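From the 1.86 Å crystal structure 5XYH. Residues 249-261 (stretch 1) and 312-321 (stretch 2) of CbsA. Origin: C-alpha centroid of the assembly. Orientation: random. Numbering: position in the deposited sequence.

Stretch 1 249-261: DLTIGGQPISSST
Stretch 2 312-321: SGNDVNTYVN

What backbone shapes meet here? Stretch 1 forms a tight hairpin: strands Thr-251 to Ile-252 and Gln-255 to Pro-256 are joined by a type I' turn from Ile-252 to Gln-255, with Gly-253 (phi/psi 56/30) and Gly-254 (81/8) at its corners, where positive phi favours glycine. Ile-252 N donates to Gln-255 O at 2.9 Å, Gln-255 N returns a bond to Ile-252 O at 3.2 Å, and Ile-257 N donates to Leu-250 O at 2.9 Å. A 3-10 segment, Ile-257 to Ser-259, follows, and Ser-260 leaves it extended at -58/162. Stretch 2 runs through a loop into a helix beginning at Val-316. The register pairs CA of Ile-252 with CA of Asp-315 (5.6 Å), CA of Ile-257 with CA of Val-316 (5.0 Å), and CA of Ser-260 with CA of Asn-317 (5.1 Å), so the three closest pairs ascend together in both chains, although the hairpin reverses between Ile-252 and Ile-257 and Tyr-319 returns to Leu-250 and Ile-252. The contact buries 557 Å² over both sides.

How is the start of the helix fixed? Asp-315, chi1 p, is the N-cap: its OD2 accepts from Thr-318 N at 2.9 Å and 171°, satisfying an amide that has no earlier helical carbonyl to bond. Thr-318 OG1 also donates to Asp-315 OD1 at 2.5 Å. Two residues before the cap, Gly-313 sits at phi/psi 152/148, where a CB would be 2.7 Å from Thr-318 CG2. Water 1 links the first helical residue to the hairpin, donating to Ile-252 O at 2.7 Å and accepting from Val-316 N at 2.9 Å.

Which apolar side chains fill the space between them? Val-316 (chi1 m) places CG1 against the backbone of the hairpin and of Ile-257, 3.1 Å from Gln-255 O, 3.5 Å from Ile-252 O and 4.0 Å from Ile-257 CG2. The CA-to-CB bond of Ile-252 (m, t) points toward stretch 2; its CG2 lies 3.5 Å from Asn-314 C, while its CD1 covers one face of the Tyr-319 ring, 3.6 Å from the centroid and 25° off the normal, a CH-pi contact. Tyr-319 (t, chi2 88°) also meets Leu-250 (t, p), whose CD2 is 3.6 Å from Tyr-319 OH, and Ile-257 (p, t), whose CG2 is 3.9 Å from Tyr-319 CD2. One turn along the helix from Val-316, Val-320 (t) brings CG2 to 3.7 Å from Ile-257 CB and 3.5 Å from Ser-260 OG.

What polar bonds tie the far end? Asn-317 (chi1 m, chi2 -21°) reaches across so that its OD1 accepts from Thr-261 N at 2.8 Å and 169°, a nearly straight bond. The same amide group offers ND2 to Thr-261 OG1 at 3.4 Å, but the 125° angle makes this bond weak. Within stretch 1, Ser-259 OG donates to Pro-256 O at 2.7 Å and Ser-260 OG to Ile-257 O at 2.8 Å. With chi1 p in both serines, the hydroxyls fold back onto carbonyls three residues earlier, the same two carbonyls that accept from Ser-259 N (2.8 Å from Pro-256 O) and Ser-260 N (3.0 Å from Ile-257 O).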

ATOM      1  N   ASP A 249       7.579  23.639 -10.164  1.00 17.65           N
ATOM      2  CA  ASP A 249       8.088  24.982  -9.934  1.00 18.51           C
ATOM      3  C   ASP A 249       7.584  25.987 -10.950  1.00 18.26           C
ATOM      4  O   ASP A 249       7.895  27.177 -10.826  1.00 18.43           O
ATOM      5  CB  ASP A 249       9.616  24.968  -9.959  1.00 17.98           C
ATOM      6  CG  ASP A 249      10.198  23.928  -9.036  1.00 21.44           C
ATOM      7  OD1 ASP A 249       9.910  23.986  -7.820  1.00 20.95           O
ATOM      8  OD2 ASP A 249      10.934  23.038  -9.533  1.00 25.46           O
ATOM      9  N   LEU A 250       6.837  25.540 -11.954  1.00 17.38           N
ATOM     10  CA  LEU A 250       6.267  26.445 -12.938  1.00 17.65           C
ATOM     11  C   LEU A 250       5.449  27.520 -12.233  1.00 18.21           C
ATOM     12  O   LEU A 250       4.618  27.209 -11.376  1.00 18.19           O
ATOM     13  CB  LEU A 250       5.388  25.652 -13.896  1.00 17.11           C
ATOM     14  CG  LEU A 250       4.542  26.458 -14.874  1.00 18.79           C
ATOM     15  CD1 LEU A 250       5.465  27.069 -15.940  1.00 19.28           C
ATOM     16  CD2 LEU A 250       3.473  25.566 -15.492  1.00 17.99           C
ATOM     17  N   THR A 251       5.685  28.785 -12.572  1.00 18.73           N
ATOM     18  CA  THR A 251       4.991  29.874 -11.894  1.00 18.57           C
ATOM     19  C   THR A 251       3.871  30.414 -12.763  1.00 19.68           C
ATOM     20  O   THR A 251       4.003  30.509 -13.985  1.00 19.80           O
ATOM     21  CB  THR A 251       5.921  31.025 -11.499  1.00 19.69           C
ATOM     22  OG1 THR A 251       6.322  31.760 -12.666  1.00 20.45           O
ATOM     23  CG2 THR A 251       7.140  30.509 -10.731  1.00 19.62           C
ATOM     24  N   ILE A 252       2.755  30.739 -12.115  1.00 19.13           N
ATOM     25  CA  ILE A 252       1.618  31.389 -12.749  1.00 19.11           C
ATOM     26  C   ILE A 252       1.120  32.438 -11.771  1.00 18.98           C
ATOM     27  O   ILE A 252       0.958  32.148 -10.581  1.00 18.89           O
ATOM     28  CB  ILE A 252       0.504  30.384 -13.088  1.00 18.56           C
ATOM     29  CG1 ILE A 252       1.025  29.329 -14.053  1.00 20.21           C
ATOM     30  CG2 ILE A 252      -0.707  31.095 -13.673  1.00 20.06           C
ATOM     31  CD1 ILE A 252       0.183  28.096 -14.048  1.00 20.79           C
ATOM     32  N   GLY A 253       0.895  33.655 -12.255  1.00 19.93           N
ATOM     33  CA  GLY A 253       0.589  34.737 -11.338  1.00 19.64           C
ATOM     34  C   GLY A 253       1.649  34.932 -10.278  1.00 19.49           C
ATOM     35  O   GLY A 253       1.333  35.334  -9.149  1.00 19.96           O
ATOM     36  N   GLY A 254       2.904  34.625 -10.600  1.00 19.69           N
ATOM     37  CA  GLY A 254       3.994  34.856  -9.683  1.00 20.02           C
ATOM     38  C   GLY A 254       4.169  33.805  -8.613  1.00 19.69           C
ATOM     39  O   GLY A 254       4.978  34.009  -7.703  1.00 19.08           O
ATOM     40  N   GLN A 255       3.442  32.688  -8.691  1.00 18.41           N
ATOM     41  CA  GLN A 255       3.525  31.663  -7.660  1.00 18.99           C
ATOM     42  C   GLN A 255       3.694  30.293  -8.301  1.00 18.41           C
ATOM     43  O   GLN A 255       3.116  30.029  -9.366  1.00 17.69           O
ATOM     44  CB  GLN A 255       2.273  31.645  -6.766  1.00 19.96           C
ATOM     45  CG  GLN A 255       1.998  32.943  -6.006  1.00 21.79           C
ATOM     46  CD  GLN A 255       3.077  33.288  -5.000  1.00 24.58           C
ATOM     47  OE1 GLN A 255       3.714  32.406  -4.412  1.00 26.40           O
ATOM     48  NE2 GLN A 255       3.291  34.587  -4.795  1.00 26.29           N
ATOM     49  N   PRO A 256       4.469  29.404  -7.677  1.00 17.47           N
ATOM     50  CA  PRO A 256       4.658  28.062  -8.243  1.00 17.32           C
ATOM     51  C   PRO A 256       3.404  27.226  -8.069  1.00 16.55           C
ATOM     52  O   PRO A 256       2.706  27.329  -7.061  1.00 16.01           O
ATOM     53  CB  PRO A 256       5.815  27.493  -7.417  1.00 16.75           C
ATOM     54  CG  PRO A 256       5.676  28.160  -6.093  1.00 17.83           C
ATOM     55  CD  PRO A 256       5.187  29.568  -6.400  1.00 18.94           C
ATOM     56  N   ILE A 257       3.138  26.362  -9.053  1.00 15.95           N
ATOM     57  CA  ILE A 257       1.924  25.559  -8.986  1.00 15.43           C
ATOM     58  C   ILE A 257       1.952  24.609  -7.802  1.00 15.96           C
ATOM     59  O   ILE A 257       0.894  24.148  -7.363  1.00 15.60           O
ATOM     60  CB  ILE A 257       1.681  24.793 -10.296  1.00 15.29           C
ATOM     61  CG1 ILE A 257       2.875  23.893 -10.639  1.00 15.43           C
ATOM     62  CG2 ILE A 257       1.345  25.779 -11.425  1.00 17.33           C
ATOM     63  CD1 ILE A 257       2.550  22.889 -11.725  1.00 15.59           C
ATOM     64  N   SER A 258       3.142  24.307  -7.265  1.00 16.14           N
ATOM     65  CA  SER A 258       3.237  23.514  -6.045  1.00 15.67           C
ATOM     66  C   SER A 258       2.530  24.182  -4.876  1.00 15.67           C
ATOM     67  O   SER A 258       2.172  23.500  -3.909  1.00 14.97           O
ATOM     68  CB  SER A 258       4.702  23.285  -5.684  1.00 16.30           C
ATOM     69  OG  SER A 258       5.328  24.534  -5.427  1.00 15.95           O
ATOM     70  N   SER A 259       2.323  25.499  -4.942  1.00 15.75           N
ATOM     71  CA  SER A 259       1.656  26.241  -3.883  1.00 15.52           C
ATOM     72  C   SER A 259       0.149  26.298  -4.066  1.00 16.34           C
ATOM     73  O   SER A 259      -0.530  26.978  -3.287  1.00 16.58           O
ATOM     74  CB  SER A 259       2.206  27.664  -3.804  1.00 16.17           C
ATOM     75  OG  SER A 259       1.667  28.460  -4.851  1.00 17.61           O
ATOM     76  N   SER A 260      -0.392  25.614  -5.073  1.00 15.56           N
ATOM     77  CA  SER A 260      -1.840  25.520  -5.206  1.00 15.12           C
ATOM     78  C   SER A 260      -2.446  24.900  -3.952  1.00 15.39           C
ATOM     79  O   SER A 260      -1.768  24.225  -3.165  1.00 14.66           O
ATOM     80  CB  SER A 260      -2.213  24.665  -6.415  1.00 15.37           C
ATOM     81  OG  SER A 260      -1.607  23.385  -6.286  1.00 14.47           O
ATOM     82  N   THR A 261      -3.762  25.106  -3.795  1.00 15.47           N
ATOM     83  CA  THR A 261      -4.487  24.518  -2.671  1.00 15.79           C
ATOM     84  C   THR A 261      -4.283  23.011  -2.606  1.00 14.80           C
ATOM     85  O   THR A 261      -4.016  22.460  -1.537  1.00 14.96           O
ATOM     86  CB  THR A 261      -5.982  24.836  -2.772  1.00 15.75           C
ATOM     87  OG1 THR A 261      -6.194  26.249  -2.604  1.00 16.39           O
ATOM     88  CG2 THR A 261      -6.737  24.097  -1.695  1.00 15.12           C
ATOM     89  N   SER A 312      -4.560  24.422 -18.038  1.00 18.53           N
ATOM     90  CA  SER A 312      -4.718  25.790 -18.509  1.00 19.51           C
ATOM     91  C   SER A 312      -5.348  26.605 -17.392  1.00 19.91           C
ATOM     92  O   SER A 312      -6.165  26.089 -16.625  1.00 19.69           O
ATOM     93  CB  SER A 312      -5.589  25.848 -19.769  1.00 20.28           C
ATOM     94  OG  SER A 312      -5.596  27.146 -20.336  1.00 22.46           O
ATOM     95  N   GLY A 313      -4.974  27.864 -17.307  1.00 19.38           N
ATOM     96  CA  GLY A 313      -5.540  28.720 -16.283  1.00 19.95           C
ATOM     97  C   GLY A 313      -4.557  29.814 -15.926  1.00 20.67           C
ATOM     98  O   GLY A 313      -3.344  29.653 -15.971  1.00 20.33           O
ATOM     99  N   ASN A 314      -5.100  30.972 -15.553  1.00 21.01           N
ATOM    100  CA  ASN A 314      -4.290  32.146 -15.279  1.00 20.76           C
ATOM    101  C   ASN A 314      -3.962  32.303 -13.796  1.00 21.36           C
ATOM    102  O   ASN A 314      -3.443  33.345 -13.391  1.00 21.06           O
ATOM    103  CB  ASN A 314      -5.008  33.382 -15.823  1.00 23.95           C
ATOM    104  CG  ASN A 314      -4.065  34.535 -16.047  1.00 26.05           C
ATOM    105  OD1 ASN A 314      -2.907  34.338 -16.420  1.00 28.61           O
ATOM    106  ND2 ASN A 314      -4.552  35.754 -15.827  1.00 26.96           N
ATOM    107  N   ASP A 315      -4.220  31.279 -12.986  1.00 19.67           N
ATOM    108  CA  ASP A 315      -3.825  31.262 -11.581  1.00 18.82           C
ATOM    109  C   ASP A 315      -3.492  29.816 -11.211  1.00 17.46           C
ATOM    110  O   ASP A 315      -3.951  28.885 -11.871  1.00 17.59           O
ATOM    111  CB  ASP A 315      -4.939  31.829 -10.690  1.00 18.77           C
ATOM    112  CG  ASP A 315      -6.175  30.941 -10.683  1.00 19.15           C
ATOM    113  OD1 ASP A 315      -7.053  31.112 -11.555  1.00 19.27           O
ATOM    114  OD2 ASP A 315      -6.235  30.036  -9.820  1.00 18.71           O
ATOM    115  N   VAL A 316      -2.696  29.620 -10.152  1.00 17.98           N
ATOM    116  CA  VAL A 316      -2.171  28.266  -9.917  1.00 18.55           C
ATOM    117  C   VAL A 316      -3.289  27.282  -9.599  1.00 17.41           C
ATOM    118  O   VAL A 316      -3.207  26.102  -9.970  1.00 16.17           O
ATOM    119  CB  VAL A 316      -1.082  28.237  -8.816  1.00 17.29           C
ATOM    120  CG1 VAL A 316       0.166  28.967  -9.282  1.00 17.66           C
ATOM    121  CG2 VAL A 316      -1.583  28.798  -7.482  1.00 18.55           C
ATOM    122  N   ASN A 317      -4.349  27.730  -8.923  1.00 17.50           N
ATOM    123  CA  ASN A 317      -5.425  26.799  -8.590  1.00 16.85           C
ATOM    124  C   ASN A 317      -6.185  26.366  -9.838  1.00 16.80           C
ATOM    125  O   ASN A 317      -6.419  25.169 -10.047  1.00 15.72           O
ATOM    126  CB  ASN A 317      -6.374  27.423  -7.568  1.00 17.47           C
ATOM    127  CG  ASN A 317      -5.800  27.408  -6.172  1.00 17.75           C
ATOM    128  OD1 ASN A 317      -4.899  26.621  -5.871  1.00 17.23           O
ATOM    129  ND2 ASN A 317      -6.335  28.257  -5.299  1.00 19.39           N
ATOM    130  N   THR A 318      -6.590  27.326 -10.676  1.00 17.15           N
ATOM    131  CA  THR A 318      -7.281  26.955 -11.908  1.00 17.15           C
ATOM    132  C   THR A 318      -6.419  26.015 -12.732  1.00 16.96           C
ATOM    133  O   THR A 318      -6.905  25.001 -13.245  1.00 16.41           O
ATOM    134  CB  THR A 318      -7.639  28.203 -12.719  1.00 18.22           C
ATOM    135  OG1 THR A 318      -8.475  29.060 -11.934  1.00 18.73           O
ATOM    136  CG2 THR A 318      -8.378  27.826 -14.003  1.00 18.69           C
ATOM    137  N   TYR A 319      -5.126  26.326 -12.833  1.00 16.47           N
ATOM    138  CA  TYR A 319      -4.210  25.526 -13.642  1.00 17.18           C
ATOM    139  C   TYR A 319      -4.101  24.106 -13.111  1.00 15.57           C
ATOM    140  O   TYR A 319      -4.328  23.144 -13.844  1.00 16.32           O
ATOM    141  CB  TYR A 319      -2.837  26.188 -13.668  1.00 17.29           C
ATOM    142  CG  TYR A 319      -1.871  25.598 -14.681  1.00 18.44           C
ATOM    143  CD1 TYR A 319      -1.827  26.073 -15.990  1.00 19.10           C
ATOM    144  CD2 TYR A 319      -0.974  24.595 -14.322  1.00 18.26           C
ATOM    145  CE1 TYR A 319      -0.928  25.542 -16.916  1.00 19.10           C
ATOM    146  CE2 TYR A 319      -0.079  24.062 -15.238  1.00 17.17           C
ATOM    147  CZ  TYR A 319      -0.058  24.537 -16.532  1.00 18.74           C
ATOM    148  OH  TYR A 319       0.839  24.017 -17.445  1.00 18.04           O
ATOM    149  N   VAL A 320      -3.751  23.966 -11.830  1.00 16.20           N
ATOM    150  CA  VAL A 320      -3.565  22.649 -11.221  1.00 15.64           C
ATOM    151  C   VAL A 320      -4.861  21.845 -11.275  1.00 15.50           C
ATOM    152  O   VAL A 320      -4.867  20.672 -11.672  1.00 15.31           O
ATOM    153  CB  VAL A 320      -3.048  22.807  -9.777  1.00 15.15           C
ATOM    154  CG1 VAL A 320      -3.304  21.545  -8.946  1.00 14.35           C
ATOM    155  CG2 VAL A 320      -1.555  23.164  -9.784  1.00 14.64           C
ATOM    156  N   ASN A 321      -5.982  22.469 -10.893  1.00 15.25           N
ATOM    157  CA  ASN A 321      -7.258  21.747 -10.885  1.00 16.00           C
ATOM    158  C   ASN A 321      -7.723  21.382 -12.292  1.00 16.24           C
ATOM    159  O   ASN A 321      -8.433  20.390 -12.465  1.00 16.18           O
ATOM    160  CB  ASN A 321      -8.343  22.559 -10.166  1.00 14.94           C
ATOM    161  CG  ASN A 321      -8.046  22.749  -8.695  1.00 16.43           C
ATOM    162  OD1 ASN A 321      -7.294  21.969  -8.099  1.00 15.09           O
ATOM    163  ND2 ASN A 321      -8.632  23.788  -8.093  1.00 17.03           N
TER
HETATM  164  O   HOH W   1      -1.443  32.056  -9.338  1.00 17.63           O